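Local coordinates for protein Ara h 8 allergen isoform (Arachis hypogaea, PDB 6V8S) that probably binds small hydrophobic ligands, perhaps abscisic acid, as a pathogenesis-related protein of the Bet v 1 family linked to plant defense, at residues Gln92-Lys97 with Asp129-Asp134. Numbering follows the deposited sequence.
Sequences QEILEK and DEVHQD. With 2AN (8-anilino-1-naphthalene sulfonate), chain Q.
The amide of Gln92 meets the carboxylate of Asp134 at its nitrogen edge. Gln92 NE2 donates to Asp134 OD2 at 2.7 Å, with an N-H...O angle of 160°. OD2 lies in the amide plane and accepts through its anti lone pair. The two flat groups are turned 68° apart. A second hydrogen bond runs from Gln92 NE2 to sulfonate oxygen O2 of the 8-anilino-1-naphthalene sulfonate, at 2.9 Å. Two acceptors thus grip one nitrogen, which should fix the flip of the amide. CG1 of Val131 sits over one face of the amide, and its CG2 lies obliquely off the oxygen end, 4.0 Å from Gln92 OE1. The Gln92 chain is bent at chi2 (-86°), which brings NE2 round to both acceptors.

Val131 fills the apolar side of the contact. Its CG1 meets Leu95 CD1 tip to tip at 3.7 Å. Its other branch, CG2, touches Ile94 CG2 at 3.9 Å. A type I turn from Gln92 to Leu95 presents these side chains to one helix turn.

Lys138 forms a salt bridge with Asp134 OD2 and a hydrogen bond with the ligand. Lys138 and Gln92 therefore both link the carboxylate and the sulfonate, and the lysine would temper the repulsion between these anions. Leu95 also packs on Phe119 and Thr121 of strand 110-121. Beyond it, Glu96 and Lys97 form a classic beta bulge opposite His120. The contact joins the turn leading into strand 95-107, and the first residue of that strand, to the first turns of helix 129-152, the long C-terminal helix of the Bet v 1 fold.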
loop_
_atom_site.group_PDB
_atom_site.type_symbol
_atom_site.label_atom_id
_atom_site.label_comp_id
_atom_site.label_asym_id
_atom_site.label_seq_id
_atom_site.Cartn_x
_atom_site.Cartn_y
_atom_site.Cartn_z
ATOM N N GLN A 92 2.380 13.492 -1.682
ATOM C CA GLN A 92 1.346 14.553 -1.631
ATOM C C GLN A 92 1.860 15.725 -0.773
ATOM O O GLN A 92 2.303 15.486 0.379
ATOM C CB GLN A 92 0.028 14.004 -1.054
ATOM C CG GLN A 92 -0.394 12.627 -1.597
ATOM C CD GLN A 92 -1.187 12.705 -2.887
ATOM O OE1 GLN A 92 -1.642 13.792 -3.278
ATOM N NE2 GLN A 92 -1.262 11.573 -3.571
ATOM N N GLU A 93 1.720 16.964 -1.279
ATOM C CA GLU A 93 2.334 18.148 -0.618
ATOM C C GLU A 93 1.667 18.412 0.745
ATOM O O GLU A 93 2.351 18.777 1.691
ATOM C CB GLU A 93 2.309 19.348 -1.544
ATOM C CG GLU A 93 3.161 19.138 -2.799
ATOM C CD GLU A 93 4.671 18.996 -2.609
ATOM O OE1 GLU A 93 5.233 19.559 -1.620
ATOM O OE2 GLU A 93 5.258 18.255 -3.421
ATOM N N ILE A 94 0.362 18.192 0.862
ATOM C CA ILE A 94 -0.429 18.571 2.082
ATOM C C ILE A 94 -0.256 17.503 3.158
ATOM O O ILE A 94 -0.719 17.718 4.293
ATOM C CB ILE A 94 -1.904 18.809 1.710
ATOM C CG1 ILE A 94 -2.635 19.625 2.794
ATOM C CG2 ILE A 94 -2.623 17.508 1.432
ATOM C CD1 ILE A 94 -3.937 20.199 2.387
ATOM N N LEU A 95 0.396 16.361 2.866
ATOM C CA LEU A 95 0.481 15.211 3.795
ATOM C C LEU A 95 1.865 15.174 4.455
ATOM O O LEU A 95 2.878 15.255 3.734
ATOM C CB LEU A 95 0.217 13.909 3.045
ATOM C CG LEU A 95 -1.229 13.667 2.607
ATOM C CD1 LEU A 95 -1.416 12.319 1.995
ATOM C CD2 LEU A 95 -2.235 13.853 3.755
ATOM N N GLU A 96 1.870 14.912 5.757
ATOM C CA GLU A 96 3.080 14.481 6.495
ATOM C C GLU A 96 3.288 12.993 6.229
ATOM O O GLU A 96 4.439 12.629 5.973
ATOM C CB GLU A 96 2.950 14.707 8.007
ATOM C CG GLU A 96 2.866 16.136 8.420
ATOM C CD GLU A 96 2.418 16.347 9.863
ATOM O OE1 GLU A 96 2.692 17.472 10.390
ATOM O OE2 GLU A 96 1.828 15.411 10.488
ATOM N N LYS A 97 2.224 12.186 6.285
ATOM C CA LYS A 97 2.314 10.719 6.077
ATOM C C LYS A 97 0.886 10.143 5.959
ATOM O O LYS A 97 -0.113 10.806 6.375
ATOM C CB LYS A 97 3.084 10.046 7.221
ATOM C CG LYS A 97 2.430 10.189 8.614
ATOM C CD LYS A 97 3.114 9.394 9.678
ATOM C CE LYS A 97 2.462 9.593 11.023
ATOM N NZ LYS A 97 3.167 8.888 12.104
ATOM N N ASP A 129 -10.596 16.309 -0.790
ATOM C CA ASP A 129 -11.231 15.163 -1.485
ATOM C C ASP A 129 -10.270 14.585 -2.527
ATOM O O ASP A 129 -10.236 13.350 -2.639
ATOM C CB ASP A 129 -12.596 15.551 -2.078
ATOM C CG ASP A 129 -13.667 15.743 -0.998
ATOM O OD1 ASP A 129 -13.512 15.108 0.084
ATOM O OD2 ASP A 129 -14.666 16.500 -1.215
ATOM N N GLU A 130 -9.517 15.442 -3.213
ATOM C CA GLU A 130 -8.637 15.036 -4.350
ATOM C C GLU A 130 -7.496 14.187 -3.798
ATOM O O GLU A 130 -7.086 13.256 -4.489
ATOM C CB GLU A 130 -8.108 16.261 -5.122
ATOM C CG GLU A 130 -9.225 17.089 -5.748
ATOM C CD GLU A 130 -10.118 17.925 -4.828
ATOM O OE1 GLU A 130 -9.774 18.187 -3.636
ATOM O OE2 GLU A 130 -11.193 18.341 -5.325
ATOM N N VAL A 131 -6.998 14.496 -2.597
ATOM C CA VAL A 131 -5.863 13.753 -1.989
ATOM C C VAL A 131 -6.350 12.400 -1.488
ATOM O O VAL A 131 -5.670 11.411 -1.757
ATOM C CB VAL A 131 -5.164 14.571 -0.890
ATOM C CG1 VAL A 131 -4.111 13.746 -0.146
ATOM C CG2 VAL A 131 -4.554 15.839 -1.507
ATOM N N HIS A 132 -7.467 12.354 -0.779
ATOM C CA HIS A 132 -8.148 11.097 -0.362
ATOM C C HIS A 132 -8.309 10.203 -1.592
ATOM O O HIS A 132 -7.884 9.035 -1.528
ATOM C CB HIS A 132 -9.495 11.390 0.317
ATOM C CG HIS A 132 -10.247 10.157 0.647
ATOM N ND1 HIS A 132 -11.269 9.695 -0.134
ATOM C CD2 HIS A 132 -10.112 9.291 1.689
ATOM C CE1 HIS A 132 -11.777 8.586 0.414
ATOM N NE2 HIS A 132 -11.076 8.308 1.533
ATOM N N GLN A 133 -8.886 10.757 -2.665
ATOM C CA GLN A 133 -9.210 10.036 -3.903
ATOM C C GLN A 133 -7.925 9.476 -4.513
ATOM O O GLN A 133 -7.902 8.310 -4.857
ATOM C CB GLN A 133 -9.888 10.977 -4.880
ATOM C CG GLN A 133 -10.598 10.220 -5.980
ATOM C CD GLN A 133 -10.976 11.120 -7.131
ATOM O OE1 GLN A 133 -10.276 11.154 -8.159
ATOM N NE2 GLN A 133 -12.092 11.827 -6.992
ATOM N N ASP A 134 -6.878 10.280 -4.589
ATOM C CA ASP A 134 -5.616 9.870 -5.257
ATOM C C ASP A 134 -4.935 8.753 -4.439
ATOM O O ASP A 134 -4.516 7.740 -5.053
ATOM C CB ASP A 134 -4.707 11.062 -5.488
ATOM C CG ASP A 134 -3.524 10.712 -6.358
ATOM O OD1 ASP A 134 -3.742 10.159 -7.488
ATOM O OD2 ASP A 134 -2.385 10.943 -5.902
HETATM C C1 2AN Q . 2.751 6.050 -4.457
HETATM C C2 2AN Q . 3.355 4.963 -4.994
HETATM C C3 2AN Q . 2.969 3.658 -4.667
HETATM C C4 2AN Q . 1.896 3.453 -3.872
HETATM C C5 2AN Q . 1.219 4.547 -3.278
HETATM C C6 2AN Q . 0.136 4.292 -2.411
HETATM C C7 2AN Q . -0.519 5.292 -1.812
HETATM C C8 2AN Q . -0.120 6.619 -2.022
HETATM N N 2AN Q . 3.182 7.333 -4.839
HETATM S S 2AN Q . 1.273 8.650 -3.000
HETATM C C9 2AN Q . 0.883 6.933 -2.902
HETATM C C10 2AN Q . 1.638 5.890 -3.546
HETATM C C11 2AN Q . 4.332 7.696 -5.577
HETATM C C12 2AN Q . 4.292 8.880 -6.309
HETATM C C13 2AN Q . 5.403 9.301 -7.025
HETATM C C14 2AN Q . 6.561 8.565 -7.013
HETATM C C15 2AN Q . 6.616 7.396 -6.287
HETATM C C16 2AN Q . 5.514 6.961 -5.563
HETATM O O1 2AN Q . 1.178 9.077 -4.514
HETATM O O2 2AN Q . 0.252 9.385 -2.311
HETATM O O3 2AN Q . 2.610 8.791 -2.510
#